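Local coordinates for protein polyketide synthase PksL (Bacillus subtilis, PDB 5E1V) that probably dehydrates beta-hydroxyacyl intermediates during bacillaene assembly, acting as the monomeric dehydratase domain of a trans-AT polyketide synthase split module, at residues I71-Q76 / K104-A109; S126-S131 / G168-L173; R213-L218 / V242-E247. All coordinates share one frame; numbering follows the deposited sequence.

Contact 1: residues I71-Q76 / K104-A109; sequences IVLNIQ and KLYMKA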
loop_
_atom_site.group_PDB
_atom_site.type_symbol
_atom_site.label_atom_id
_atom_site.label_comp_id
_atom_site.label_asym_id
_atom_site.label_seq_id
_atom_site.Cartn_x
_atom_site.Cartn_y
_atom_site.Cartn_z
ATOM N N ILE A 71 -15.870 9.198 -7.518
ATOM C CA ILE A 71 -15.774 7.940 -8.202
ATOM C C ILE A 71 -16.531 6.900 -7.334
ATOM O O ILE A 71 -16.190 6.621 -6.183
ATOM C CB ILE A 71 -14.318 7.478 -8.523
ATOM C CG1 ILE A 71 -13.690 8.202 -9.740
ATOM C CG2 ILE A 71 -14.301 5.960 -8.839
ATOM C CD1 ILE A 71 -13.851 9.688 -9.815
ATOM N N VAL A 72 -17.571 6.325 -7.916
ATOM C CA VAL A 72 -18.347 5.337 -7.218
ATOM C C VAL A 72 -17.751 3.998 -7.613
ATOM O O VAL A 72 -17.899 3.580 -8.762
ATOM C CB VAL A 72 -19.803 5.445 -7.590
ATOM C CG1 VAL A 72 -20.580 4.356 -6.867
ATOM C CG2 VAL A 72 -20.325 6.863 -7.238
ATOM N N LEU A 73 -17.024 3.377 -6.686
ATOM C CA LEU A 73 -16.235 2.185 -6.942
ATOM C C LEU A 73 -16.974 0.949 -6.427
ATOM O O LEU A 73 -17.217 0.802 -5.232
ATOM C CB LEU A 73 -14.816 2.311 -6.328
ATOM C CG LEU A 73 -13.730 1.252 -6.691
ATOM C CD1 LEU A 73 -13.298 1.355 -8.133
ATOM C CD2 LEU A 73 -12.452 1.340 -5.834
ATOM N N ASN A 74 -17.314 0.074 -7.355
ATOM C CA ASN A 74 -18.021 -1.140 -7.066
ATOM C C ASN A 74 -16.994 -2.224 -6.969
ATOM O O ASN A 74 -16.240 -2.436 -7.946
ATOM C CB ASN A 74 -19.015 -1.371 -8.196
ATOM C CG ASN A 74 -20.370 -0.808 -7.875
ATOM O OD1 ASN A 74 -20.579 -0.208 -6.824
ATOM N ND2 ASN A 74 -21.325 -1.062 -8.753
ATOM N N ILE A 75 -16.863 -2.833 -5.773
ATOM C CA ILE A 75 -15.944 -3.969 -5.567
ATOM C C ILE A 75 -16.780 -5.248 -5.478
ATOM O O ILE A 75 -17.617 -5.358 -4.596
ATOM C CB ILE A 75 -15.014 -3.770 -4.375
ATOM C CG1 ILE A 75 -14.245 -2.471 -4.573
ATOM C CG2 ILE A 75 -13.970 -4.862 -4.237
ATOM C CD1 ILE A 75 -13.780 -1.913 -3.292
ATOM N N GLN A 76 -16.596 -6.162 -6.437
ATOM C CA GLN A 76 -17.272 -7.483 -6.357
ATOM C C GLN A 76 -16.225 -8.595 -6.128
ATOM O O GLN A 76 -15.180 -8.635 -6.836
ATOM C CB GLN A 76 -18.011 -7.763 -7.623
ATOM C CG GLN A 76 -18.990 -6.683 -7.998
ATOM C CD GLN A 76 -19.991 -7.159 -9.035
ATOM O OE1 GLN A 76 -20.216 -8.367 -9.203
ATOM N NE2 GLN A 76 -20.593 -6.221 -9.726
ATOM N N LYS A 104 -15.064 2.137 -15.673
ATOM C CA LYS A 104 -13.644 1.865 -15.876
ATOM C C LYS A 104 -13.131 0.838 -14.873
ATOM O O LYS A 104 -13.518 0.872 -13.660
ATOM C CB LYS A 104 -12.808 3.122 -15.655
ATOM C CG LYS A 104 -13.034 4.213 -16.662
ATOM C CD LYS A 104 -12.087 5.379 -16.363
ATOM C CE LYS A 104 -12.496 6.633 -17.133
ATOM N NZ LYS A 104 -11.297 7.527 -17.297
ATOM N N LEU A 105 -12.324 -0.088 -15.409
ATOM C CA LEU A 105 -11.593 -1.059 -14.582
ATOM C C LEU A 105 -10.370 -0.442 -13.887
ATOM O O LEU A 105 -9.413 0.141 -14.482
ATOM C CB LEU A 105 -11.211 -2.319 -15.378
ATOM C CG LEU A 105 -10.561 -3.428 -14.535
ATOM C CD1 LEU A 105 -11.523 -4.123 -13.610
ATOM C CD2 LEU A 105 -9.833 -4.436 -15.406
ATOM N N TYR A 106 -10.401 -0.525 -12.550
ATOM C CA TYR A 106 -9.270 -0.076 -11.789
ATOM C C TYR A 106 -8.334 -1.160 -11.272
ATOM O O TYR A 106 -7.114 -0.920 -11.221
ATOM C CB TYR A 106 -9.809 0.802 -10.618
ATOM C CG TYR A 106 -10.372 2.131 -11.118
ATOM C CD1 TYR A 106 -9.514 3.210 -11.389
ATOM C CD2 TYR A 106 -11.716 2.339 -11.237
ATOM C CE1 TYR A 106 -10.017 4.414 -11.823
ATOM C CE2 TYR A 106 -12.228 3.548 -11.662
ATOM C CZ TYR A 106 -11.367 4.577 -11.930
ATOM O OH TYR A 106 -11.845 5.820 -12.315
ATOM N N MET A 107 -8.861 -2.264 -10.768
ATOM C CA MET A 107 -8.016 -3.260 -10.049
ATOM C C MET A 107 -8.732 -4.615 -10.201
ATOM O O MET A 107 -9.938 -4.703 -10.155
ATOM C CB MET A 107 -7.915 -2.815 -8.541
ATOM C CG MET A 107 -7.161 -3.749 -7.658
ATOM S SD MET A 107 -8.243 -4.979 -7.009
ATOM C CE MET A 107 -9.246 -4.073 -5.776
ATOM N N LYS A 108 -7.980 -5.692 -10.221
ATOM C CA LYS A 108 -8.503 -7.026 -9.983
ATOM C C LYS A 108 -7.489 -7.767 -9.097
ATOM O O LYS A 108 -6.342 -7.391 -9.040
ATOM C CB LYS A 108 -8.471 -7.780 -11.321
ATOM C CG LYS A 108 -9.490 -7.338 -12.332
ATOM C CD LYS A 108 -9.186 -8.009 -13.710
ATOM C CE LYS A 108 -9.903 -9.320 -13.771
ATOM N NZ LYS A 108 -9.513 -10.099 -14.992
ATOM N N ALA A 109 -7.919 -8.843 -8.464
ATOM C CA ALA A 109 -7.117 -9.575 -7.555
ATOM C C ALA A 109 -7.808 -10.886 -7.229
ATOM O O ALA A 109 -8.987 -11.072 -7.487
ATOM C CB ALA A 109 -6.930 -8.756 -6.241
#

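Contact 2: residues S126-S131 / G168-L173; sequences SQIKAS and GVLLEL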
loop_
_atom_site.group_PDB
_atom_site.type_symbol
_atom_site.label_atom_id
_atom_site.label_comp_id
_atom_site.label_asym_id
_atom_site.label_seq_id
_atom_site.Cartn_x
_atom_site.Cartn_y
_atom_site.Cartn_z
ATOM N N SER A 126 16.824 -2.895 18.225
ATOM C CA SER A 126 17.940 -2.064 18.709
ATOM C C SER A 126 19.264 -2.438 18.037
ATOM O O SER A 126 19.984 -1.581 17.497
ATOM C CB SER A 126 18.020 -2.191 20.223
ATOM O OG SER A 126 16.715 -2.031 20.762
ATOM N N GLN A 127 19.552 -3.731 18.028
ATOM C CA GLN A 127 20.714 -4.256 17.305
ATOM C C GLN A 127 20.848 -3.676 15.883
ATOM O O GLN A 127 21.942 -3.261 15.460
ATOM C CB GLN A 127 20.624 -5.791 17.263
ATOM C CG GLN A 127 21.113 -6.463 15.983
ATOM C CD GLN A 127 22.482 -7.066 16.146
ATOM O OE1 GLN A 127 22.684 -7.906 17.021
ATOM N NE2 GLN A 127 23.434 -6.647 15.314
ATOM N N ILE A 128 19.723 -3.669 15.158
ATOM C CA ILE A 128 19.717 -3.323 13.753
ATOM C C ILE A 128 20.023 -1.826 13.651
ATOM O O ILE A 128 20.760 -1.397 12.754
ATOM C CB ILE A 128 18.370 -3.712 13.072
ATOM C CG1 ILE A 128 18.082 -5.209 13.271
ATOM C CG2 ILE A 128 18.423 -3.435 11.583
ATOM C CD1 ILE A 128 16.674 -5.659 12.924
ATOM N N LYS A 129 19.481 -1.042 14.571
ATOM C CA LYS A 129 19.778 0.393 14.598
ATOM C C LYS A 129 21.263 0.566 14.870
ATOM O O LYS A 129 21.969 1.166 14.075
ATOM C CB LYS A 129 18.929 1.137 15.643
ATOM C CG LYS A 129 17.439 1.044 15.368
ATOM C CD LYS A 129 16.546 1.490 16.527
ATOM C CE LYS A 129 15.375 0.528 16.692
ATOM N NZ LYS A 129 14.036 1.133 17.023
ATOM N N ALA A 130 21.732 -0.016 15.972
ATOM C CA ALA A 130 23.144 0.059 16.356
ATOM C C ALA A 130 24.117 -0.305 15.222
ATOM O O ALA A 130 25.176 0.320 15.100
ATOM C CB ALA A 130 23.401 -0.822 17.571
ATOM N N SER A 131 23.765 -1.295 14.394
ATOM C CA SER A 131 24.608 -1.683 13.248
ATOM C C SER A 131 24.378 -0.827 11.982
ATOM O O SER A 131 24.955 -1.115 10.940
ATOM C CB SER A 131 24.442 -3.162 12.937
ATOM N N GLY A 168 20.349 -3.821 3.225
ATOM C CA GLY A 168 18.960 -3.441 3.046
ATOM C C GLY A 168 18.645 -2.215 3.830
ATOM O O GLY A 168 19.531 -1.382 4.111
ATOM N N VAL A 169 17.379 -2.087 4.184
ATOM C CA VAL A 169 16.950 -0.909 4.926
ATOM C C VAL A 169 15.915 -1.397 5.913
ATOM O O VAL A 169 15.253 -2.428 5.637
ATOM C CB VAL A 169 16.445 0.125 3.889
ATOM C CG1 VAL A 169 14.933 0.326 3.948
ATOM C CG2 VAL A 169 17.247 1.418 3.934
ATOM N N LEU A 170 15.813 -0.706 7.048
ATOM C CA LEU A 170 14.732 -0.885 8.017
ATOM C C LEU A 170 14.002 0.434 8.215
ATOM O O LEU A 170 14.635 1.457 8.554
ATOM C CB LEU A 170 15.222 -1.343 9.380
ATOM C CG LEU A 170 14.074 -1.615 10.386
ATOM C CD1 LEU A 170 13.286 -2.851 9.973
ATOM C CD2 LEU A 170 14.518 -1.753 11.855
ATOM N N LEU A 171 12.672 0.416 8.020
ATOM C CA LEU A 171 11.822 1.644 8.078
ATOM C C LEU A 171 11.084 1.640 9.361
ATOM O O LEU A 171 10.394 0.671 9.663
ATOM C CB LEU A 171 10.763 1.660 6.928
ATOM C CG LEU A 171 11.253 1.198 5.573
ATOM C CD1 LEU A 171 10.153 1.268 4.508
ATOM C CD2 LEU A 171 12.423 2.114 5.167
ATOM N N GLU A 172 11.237 2.708 10.154
ATOM C CA GLU A 172 10.580 2.843 11.443
ATOM C C GLU A 172 9.502 3.859 11.188
ATOM O O GLU A 172 9.794 5.037 11.070
ATOM C CB GLU A 172 11.570 3.393 12.517
ATOM C CG GLU A 172 10.959 3.687 13.881
ATOM C CD GLU A 172 11.950 4.301 14.900
ATOM O OE1 GLU A 172 13.093 4.669 14.551
ATOM O OE2 GLU A 172 11.533 4.438 16.049
ATOM N N LEU A 173 8.265 3.368 11.057
ATOM C CA LEU A 173 7.131 4.099 10.531
ATOM C C LEU A 173 6.073 4.244 11.591
ATOM O O LEU A 173 5.807 3.314 12.305
ATOM C CB LEU A 173 6.522 3.309 9.340
ATOM C CG LEU A 173 7.392 3.371 8.102
ATOM C CD1 LEU A 173 6.908 2.412 7.014
ATOM C CD2 LEU A 173 7.564 4.790 7.574
#

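Contact 3: residues R213-L218 / V242-E247; sequences RLYLPL and VRREKE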
loop_
_atom_site.group_PDB
_atom_site.type_symbol
_atom_site.label_atom_id
_atom_site.label_comp_id
_atom_site.label_asym_id
_atom_site.label_seq_id
_atom_site.Cartn_x
_atom_site.Cartn_y
_atom_site.Cartn_z
ATOM N N ARG A 213 11.258 10.283 -13.268
ATOM C CA ARG A 213 9.837 9.972 -13.487
ATOM C C ARG A 213 9.424 9.010 -12.403
ATOM O O ARG A 213 10.183 8.099 -12.095
ATOM C CB ARG A 213 9.562 9.237 -14.791
ATOM C CG ARG A 213 9.104 10.082 -15.960
ATOM C CD ARG A 213 10.279 10.529 -16.768
ATOM N NE ARG A 213 11.224 9.457 -17.095
ATOM C CZ ARG A 213 11.308 8.799 -18.256
ATOM N NH1 ARG A 213 10.506 9.082 -19.275
ATOM N NH2 ARG A 213 12.229 7.847 -18.404
ATOM N N LEU A 214 8.217 9.175 -11.869
ATOM C CA LEU A 214 7.749 8.318 -10.791
ATOM C C LEU A 214 7.433 6.907 -11.247
ATOM O O LEU A 214 7.083 6.680 -12.416
ATOM C CB LEU A 214 6.478 8.949 -10.189
ATOM C CG LEU A 214 6.619 10.358 -9.629
ATOM C CD1 LEU A 214 5.257 10.964 -9.287
ATOM C CD2 LEU A 214 7.536 10.375 -8.416
ATOM N N TYR A 215 7.496 5.942 -10.324
ATOM C CA TYR A 215 7.028 4.598 -10.601
ATOM C C TYR A 215 5.773 4.356 -9.728
ATOM O O TYR A 215 5.909 4.373 -8.518
ATOM C CB TYR A 215 8.057 3.535 -10.205
ATOM C CG TYR A 215 9.362 3.622 -10.931
ATOM C CD1 TYR A 215 9.674 2.713 -11.952
ATOM C CD2 TYR A 215 10.288 4.611 -10.601
ATOM C CE1 TYR A 215 10.875 2.797 -12.654
ATOM C CE2 TYR A 215 11.482 4.707 -11.287
ATOM C CZ TYR A 215 11.769 3.795 -12.312
ATOM O OH TYR A 215 12.974 3.875 -12.992
ATOM N N LEU A 216 4.632 4.079 -10.347
ATOM C CA LEU A 216 3.355 3.849 -9.614
ATOM C C LEU A 216 3.082 2.368 -9.489
ATOM O O LEU A 216 3.582 1.555 -10.305
ATOM C CB LEU A 216 2.222 4.513 -10.353
ATOM C CG LEU A 216 2.317 6.052 -10.334
ATOM C CD1 LEU A 216 1.112 6.606 -11.076
ATOM C CD2 LEU A 216 2.442 6.677 -8.945
ATOM N N PRO A 217 2.302 1.986 -8.473
ATOM C CA PRO A 217 1.973 0.584 -8.360
ATOM C C PRO A 217 1.261 -0.014 -9.574
ATOM O O PRO A 217 0.443 0.641 -10.257
ATOM C CB PRO A 217 1.062 0.548 -7.116
ATOM C CG PRO A 217 1.657 1.597 -6.217
ATOM C CD PRO A 217 1.933 2.721 -7.225
ATOM N N LEU A 218 1.660 -1.248 -9.843
ATOM C CA LEU A 218 1.183 -2.040 -10.959
ATOM C C LEU A 218 0.653 -3.408 -10.486
ATOM O O LEU A 218 -0.384 -3.805 -10.904
ATOM C CB LEU A 218 2.313 -2.296 -11.937
ATOM C CG LEU A 218 1.884 -3.241 -13.104
ATOM C CD1 LEU A 218 0.832 -2.633 -14.032
ATOM C CD2 LEU A 218 3.057 -3.809 -13.927
ATOM N N VAL A 242 15.116 -6.343 -4.055
ATOM C CA VAL A 242 14.818 -5.162 -4.836
ATOM C C VAL A 242 15.563 -5.275 -6.132
ATOM O O VAL A 242 16.739 -5.654 -6.143
ATOM C CB VAL A 242 15.178 -3.865 -4.091
ATOM C CG1 VAL A 242 14.476 -3.817 -2.725
ATOM C CG2 VAL A 242 16.690 -3.719 -3.890
ATOM N N ARG A 243 14.890 -4.978 -7.229
ATOM C CA ARG A 243 15.563 -4.950 -8.486
ATOM C C ARG A 243 14.864 -3.970 -9.412
ATOM O O ARG A 243 13.728 -3.575 -9.151
ATOM C CB ARG A 243 15.690 -6.373 -9.047
ATOM C CG ARG A 243 14.555 -6.847 -9.933
ATOM C CD ARG A 243 14.614 -8.350 -10.122
ATOM N NE ARG A 243 13.275 -8.952 -10.164
ATOM C CZ ARG A 243 12.483 -9.085 -9.101
ATOM N NH1 ARG A 243 12.879 -8.665 -7.897
ATOM N NH2 ARG A 243 11.281 -9.640 -9.221
ATOM N N ARG A 244 15.571 -3.505 -10.436
ATOM C CA ARG A 244 14.946 -2.808 -11.597
ATOM C C ARG A 244 15.179 -3.516 -12.921
ATOM O O ARG A 244 16.318 -3.865 -13.241
ATOM C CB ARG A 244 15.451 -1.371 -11.721
ATOM C CG ARG A 244 14.827 -0.582 -12.895
ATOM C CD ARG A 244 15.414 0.825 -12.984
ATOM N NE ARG A 244 16.812 0.761 -13.424
ATOM C CZ ARG A 244 17.180 0.576 -14.694
ATOM N NH1 ARG A 244 16.280 0.490 -15.666
ATOM N NH2 ARG A 244 18.475 0.496 -15.001
ATOM N N GLU A 245 14.103 -3.715 -13.682
ATOM C CA GLU A 245 14.149 -4.230 -15.042
ATOM C C GLU A 245 13.438 -3.234 -15.958
ATOM O O GLU A 245 12.203 -3.132 -15.952
ATOM C CB GLU A 245 13.517 -5.628 -15.123
ATOM C CG GLU A 245 14.237 -6.648 -14.230
ATOM C CD GLU A 245 13.542 -8.009 -14.132
ATOM O OE1 GLU A 245 12.877 -8.417 -15.098
ATOM O OE2 GLU A 245 13.677 -8.672 -13.073
ATOM N N LYS A 246 14.246 -2.484 -16.717
ATOM C CA LYS A 246 13.815 -1.387 -17.583
ATOM C C LYS A 246 12.834 -0.392 -16.914
ATOM O O LYS A 246 13.219 0.400 -16.046
ATOM C CB LYS A 246 13.248 -1.953 -18.897
ATOM C CG LYS A 246 14.277 -2.749 -19.710
ATOM C CD LYS A 246 13.917 -2.819 -21.189
ATOM C CE LYS A 246 15.156 -2.629 -22.064
ATOM N NZ LYS A 246 16.201 -3.650 -21.777
ATOM N N GLU A 247 11.582 -0.515 -17.319
ATOM C CA GLU A 247 10.397 0.262 -16.908
ATOM C C GLU A 247 9.768 -0.180 -15.550
ATOM O O GLU A 247 8.847 0.520 -15.028
ATOM C CB GLU A 247 9.354 -0.021 -18.006
ATOM C CG GLU A 247 8.452 1.104 -18.436
ATOM C CD GLU A 247 9.049 2.073 -19.450
ATOM O OE1 GLU A 247 10.187 2.570 -19.236
ATOM O OE2 GLU A 247 8.327 2.379 -20.437
#

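Contact 1: residues I71-Q76 / K104-A109
Tyr-106 reaches across to Ile-71 and Leu-73 in the N-terminal half of the double-hotdog fold expected of a polyketide synthase dehydratase. The strands 70-81 and 104-112 run parallel but are not neighbours in the sheet: strand 84-94 lies between them, antiparallel to both, and the CA atoms of Leu-73 and Tyr-106 are 8.8 Å apart. The contact is therefore made by side chains alone.

The apolar touches converge on one side of the tyrosine. Leu-73 CD1 packs on Tyr-106 CD2 at 3.6 Å, approaching the ring at a slant. Leu-73 CB does not point at the other strand; with CG anti to the backbone N (chi1 -170°), the methyl end reaches over to the ring. Ile-71 CG2 lies farther along the same ring, 4.3 Å from Tyr-106 CE2. Helix 34-44 adds to this buried core, Tyr-34 touching Tyr-106, and Ile-37 and Ile-41 touching Ile-75.

Backbone bonding is left to other strands. Leu-73 pairs with Leu-9, and Val-72 with Ile-92, while Tyr-106 and Met-107 both face Ala-89 in a classic beta bulge, which turns these two successive side chains inward.

At the phenol end the touch is van der Waals: Ile-71 CG1 sits 4.0 Å from Tyr-106 OH.

Contact 2: residues S126-S131 / G168-L173
Glu-172, facing Lys-129 across the contact, has its carboxylate held from the side of its own sheet: OE1 is hydrogen-bonded to the hydroxyl of Tyr-163 on the adjoining strand 159-165. The other oxygen, OE2, lies 4.3 Å from Lys-129 NZ, beyond a salt bridge, and the attraction between the two charges is probably loose. This is helix-on-sheet packing in the C-terminal hotdog half. The short helix 125-130 lies against one face of strand 168-174, whereas Val-169, Leu-171 and Leu-173 point to the other face and meet the long helix 190-203.

An extended chain carries the glutamate out from the strand, CG anti to the backbone N (chi1 175°). The long lysine side chain leans toward it, touching Tyr-163 and Met-234, and Met-234 touches the glutamate as well, so this methionine lies beside both charged chains.

One turn of helix is kept in shape by the bond from Ala-130 N to Ser-126 O, 2.8 Å, just before Ser-131 leaves the helical path. Beside the charges the contact is apolar. Ile-128 and Leu-170 point at each other, their CA atoms 8.0 Å apart, and their methyl groups meet at 4.3 Å, Ile-128 CG2 against Leu-170 CD2.

Contact 3: residues R213-L218 / V242-E247
The backbones of Tyr-215 and Glu-247 come closest here, with CA atoms 8.4 Å apart, where strand 215-225 begins and strand 232-245 turns back into 248-256. Strands 248-256 and 262-273 lie between the two in the sheet order of this hotdog half, so the contact spans two strands, bridged by the Tyr-215 side chain and the turn. Lys-246 takes a positive phi of 47°, and with Glu-247 it follows a type II' turn closely.

Tyr-215 touches Leu-273 and Ile-249 of the intervening strands and extends to the turn. Its CE1 is 3.9 Å from Glu-247 O, which sits at the ring edge near the ring plane. Its hydroxyl oxygen OH lies 3.9 Å from Arg-244 CD, a touch on the aliphatic part of the arginine.

The Arg-244 chain bends at chi3 (70°), bringing the guanidinium back over its own turn. NH1 bonds Lys-246 O at 3.1 Å, in the carbonyl plane and on a lone pair, with an N-H...O angle of 150°. NE bonds Leu-207 O, tying the hairpin to helix 205-208. A leucine here has no guanidinium, and the carbonyls of Lys-246 and Leu-207 would probably be left without this donor and the turn without its tie to that helix.

No hydrogen bond crosses between the segments. Two of the arginine's nitrogens, NE and NH1, go to backbone carbonyls, and the tyrosine meets the hairpin through van der Waals touches at the protein surface.

How the contacts relate
Contact 1 is the buried one, an aromatic and aliphatic cluster in the N-terminal hotdog half. Contacts 2 and 3 belong to the C-terminal half, contact 2 partly buried and contact 3 at the surface. Contacts 1 and 2 lie on opposite sides of the chain's centre, their centres about 37 Å apart. Contacts 2 and 3 involve the neighbouring strands 168-174 and 232-245, with nearest atoms about 7 Å apart. Chemistry follows place: contact 1 uses apolar side chains beside one phenol, contact 2 pairs a methyl touch with loosely facing charges, and contact 3 combines van der Waals touches with a guanidinium bound to carbonyls.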